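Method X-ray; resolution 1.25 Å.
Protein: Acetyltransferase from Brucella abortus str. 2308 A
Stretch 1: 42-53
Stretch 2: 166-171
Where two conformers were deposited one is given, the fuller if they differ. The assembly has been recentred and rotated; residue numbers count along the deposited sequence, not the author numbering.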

# COMPACT_ATOMS: atom_id res chain seq x y z
N GLU A 42 -0.04 -1.07 -13.28
CA GLU A 42 0.49 0.12 -13.96
C GLU A 42 0.86 1.20 -12.96
O GLU A 42 1.88 1.87 -13.10
N ILE A 43 -0.00 1.39 -11.96
CA ILE A 43 0.20 2.44 -10.97
C ILE A 43 1.45 2.18 -10.16
O ILE A 43 2.26 3.08 -9.95
N VAL A 44 1.62 0.96 -9.68
CA VAL A 44 2.82 0.64 -8.92
C VAL A 44 4.06 0.94 -9.76
O VAL A 44 5.02 1.55 -9.27
N ASP A 45 4.05 0.51 -11.02
CA ASP A 45 5.22 0.71 -11.87
C ASP A 45 5.46 2.20 -12.16
O ASP A 45 6.61 2.64 -12.23
N ALA A 46 4.39 2.97 -12.30
CA ALA A 46 4.50 4.40 -12.53
C ALA A 46 5.02 5.14 -11.30
O ALA A 46 5.83 6.05 -11.42
N LEU A 47 4.56 4.74 -10.11
CA LEU A 47 5.11 5.28 -8.86
C LEU A 47 6.61 5.02 -8.79
O LEU A 47 7.39 5.91 -8.47
N ARG A 48 7.02 3.79 -9.08
CA ARG A 48 8.43 3.44 -9.04
C ARG A 48 9.23 4.29 -10.04
O ARG A 48 10.28 4.84 -9.70
N ALA A 49 8.71 4.41 -11.25
CA ALA A 49 9.37 5.20 -12.29
C ALA A 49 9.54 6.66 -11.88
O ALA A 49 10.50 7.31 -12.27
N ALA A 50 8.59 7.16 -11.10
CA ALA A 50 8.58 8.56 -10.69
C ALA A 50 9.33 8.81 -9.38
O ALA A 50 9.35 9.94 -8.89
N LYS A 51 9.93 7.77 -8.83
CA LYS A 51 10.59 7.82 -7.52
C LYS A 51 9.61 8.25 -6.43
O LYS A 51 9.98 8.95 -5.48
N ALA A 52 8.36 7.83 -6.58
CA ALA A 52 7.29 8.15 -5.63
C ALA A 52 6.76 6.91 -4.92
O ALA A 52 5.78 6.99 -4.18
N LEU A 53 7.42 5.78 -5.13
CA LEU A 53 7.08 4.56 -4.42
C LEU A 53 7.87 4.58 -3.11
O LEU A 53 8.98 4.06 -3.02
N TYR A 166 -3.52 12.25 -4.31
CA TYR A 166 -2.58 11.17 -4.53
C TYR A 166 -1.65 11.56 -5.67
O TYR A 166 -1.91 12.51 -6.41
N HIS A 167 -0.56 10.82 -5.81
CA HIS A 167 0.39 11.05 -6.88
C HIS A 167 -0.28 10.94 -8.24
O HIS A 167 -1.26 10.19 -8.41
N ALA A 168 0.26 11.65 -9.23
CA ALA A 168 -0.22 11.60 -10.61
C ALA A 168 -0.38 10.19 -11.16
O ALA A 168 -1.23 9.95 -12.02
N ALA A 169 0.43 9.25 -10.68
CA ALA A 169 0.35 7.86 -11.14
C ALA A 169 -1.05 7.27 -10.96
O ALA A 169 -1.48 6.42 -11.74
N PHE A 170 -1.77 7.73 -9.94
CA PHE A 170 -3.11 7.22 -9.67
C PHE A 170 -4.13 7.83 -10.63
O PHE A 170 -5.31 7.48 -10.57
N ASP A 171 -3.65 8.72 -11.49
CA ASP A 171 -4.44 9.58 -12.39
C ASP A 171 -5.02 10.79 -11.67
O ASP A 171 -4.43 11.87 -11.69

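The centre of this contact is apolar, and no direct hydrogen bond crosses it. Ala-169 sits in the middle, its CA-to-CB bond directed toward the helix. Its small methyl lets the backbones come close, with CA of Ile-43 and CA of Ala-169 only 5.4 Å apart, and it meets three helix side chains: CB of Ala-169 lies 3.7 Å from CB of Ala-46, 3.8 Å from CD2 of Leu-47 and 4.4 Å from CG2 of Ile-43. Ile-43, one turn before Leu-47, also points toward the second stretch. With chi1 m and chi2 t, it sets CG1 3.4 Å from the backbone O of Ala-169, a van der Waals approach, while its CG2 covers one face of the Phe-170 ring, 3.8 Å from the ring centroid and 11° off the normal, a CH-pi contact.

Phe-170 (chi1 m, chi2 88°) leaves its backbone sideways, yet its long, flat side chain brings the ring back to the helix. Leu-47, also sideways at CB, extends its end toward the second stretch in its m, t rotamer. Its forked end fills the space between three neighbours: CD1 and CD2 of Leu-47 each stand 4.0 Å from CE1 of Phe-170, and CD2, already against Ala-169, is also 3.7 Å from CB of His-167.

His-167 carries the contact to its polar edge. Its chi1 is t and chi2 is -88°. CB of Ala-52 lies over one ring face, 3.4 Å from CD2 of His-167, and CB of Ala-50 is 3.7 Å from CE1 of His-167; small methyls fit closely around the imidazole. Ala-52 follows Lys-51, the first residue to leave helical phi/psi, whose positive phi belongs to a Schellman motif. The ring nitrogens are satisfied separately: ND1 of His-167 accepts a 2.9 Å hydrogen bond from N of Ala-169, bracing the 3-10 turn, while NE2 of His-167 hydrogen-bonds water 1 at 2.8 Å. That water donates a weak 3.4 Å bond to O of Ala-50, bridging the two stretches.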

# COMPACT_ATOMS: atom_id res chain seq x y z
CB GLU A 42 -0.55 0.73 -14.90
CG GLU A 42 -0.89 -0.10 -16.11
CD GLU A 42 -1.77 0.64 -17.11
OE1 GLU A 42 -1.70 1.89 -17.15
OE2 GLU A 42 -2.52 -0.03 -17.84
CB ILE A 43 -1.05 2.60 -10.08
CG1 ILE A 43 -2.21 3.19 -10.89
CG2 ILE A 43 -0.73 3.47 -8.85
CD1 ILE A 43 -3.54 3.09 -10.20
CB VAL A 44 2.80 -0.83 -8.42
CG1 VAL A 44 4.15 -1.21 -7.84
CG2 VAL A 44 1.70 -1.03 -7.38
CB ASP A 45 5.11 -0.09 -13.17
CG ASP A 45 5.32 -1.59 -12.95
OD1 ASP A 45 5.51 -2.02 -11.79
OD2 ASP A 45 5.29 -2.34 -13.95
CB ALA A 46 3.17 4.97 -12.99
CB LEU A 47 4.42 4.68 -7.64
CG LEU A 47 2.97 5.10 -7.38
CD1 LEU A 47 2.41 4.23 -6.29
CD2 LEU A 47 2.88 6.57 -7.00
CB ARG A 48 8.62 1.96 -9.33
CG ARG A 48 10.01 1.46 -9.01
CD ARG A 48 10.21 0.00 -9.42
NE ARG A 48 9.40 -0.92 -8.62
CZ ARG A 48 8.32 -1.55 -9.07
NH1 ARG A 48 7.91 -1.38 -10.32
NH2 ARG A 48 7.66 -2.36 -8.26
CB ALA A 49 8.58 5.11 -13.59
CB ALA A 50 7.15 9.06 -10.59
CB LYS A 51 11.83 8.73 -7.54
CG LYS A 51 12.89 8.29 -8.55
CD LYS A 51 14.18 9.09 -8.38
CE LYS A 51 15.09 8.90 -9.57
NZ LYS A 51 16.43 9.51 -9.36
CB ALA A 52 6.15 8.88 -6.34
CB LEU A 53 7.39 3.33 -5.29
CG LEU A 53 6.95 1.98 -4.73
CD1 LEU A 53 5.47 1.96 -4.38
CD2 LEU A 53 7.26 0.89 -5.75
CB TYR A 166 -3.31 9.87 -4.88
CG TYR A 166 -3.90 9.12 -3.70
CD1 TYR A 166 -4.81 9.72 -2.84
CD2 TYR A 166 -3.58 7.79 -3.47
CE1 TYR A 166 -5.37 9.02 -1.77
CE2 TYR A 166 -4.13 7.09 -2.41
CZ TYR A 166 -5.03 7.71 -1.57
OH TYR A 166 -5.58 7.00 -0.52
CB HIS A 167 1.52 10.03 -6.77
CG HIS A 167 2.67 10.33 -7.67
ND1 HIS A 167 2.73 9.88 -8.97
CD2 HIS A 167 3.81 11.04 -7.47
CE1 HIS A 167 3.85 10.30 -9.53
NE2 HIS A 167 4.52 11.01 -8.64
CB ALA A 168 0.70 12.40 -11.52
CB ALA A 169 1.38 6.99 -10.44
CB PHE A 170 -3.52 7.52 -8.23
CG PHE A 170 -2.82 6.66 -7.22
CD1 PHE A 170 -1.59 7.05 -6.69
CD2 PHE A 170 -3.38 5.47 -6.80
CE1 PHE A 170 -0.95 6.25 -5.76
CE2 PHE A 170 -2.74 4.67 -5.87
CZ PHE A 170 -1.52 5.06 -5.35
CB ASP A 171 -5.52 8.81 -13.15
CG ASP A 171 -4.94 7.89 -14.19
OD1 ASP A 171 -3.90 7.26 -13.91
OD2 ASP A 171 -5.53 7.79 -15.29
O HOH W 1 7.00 12.37 -8.73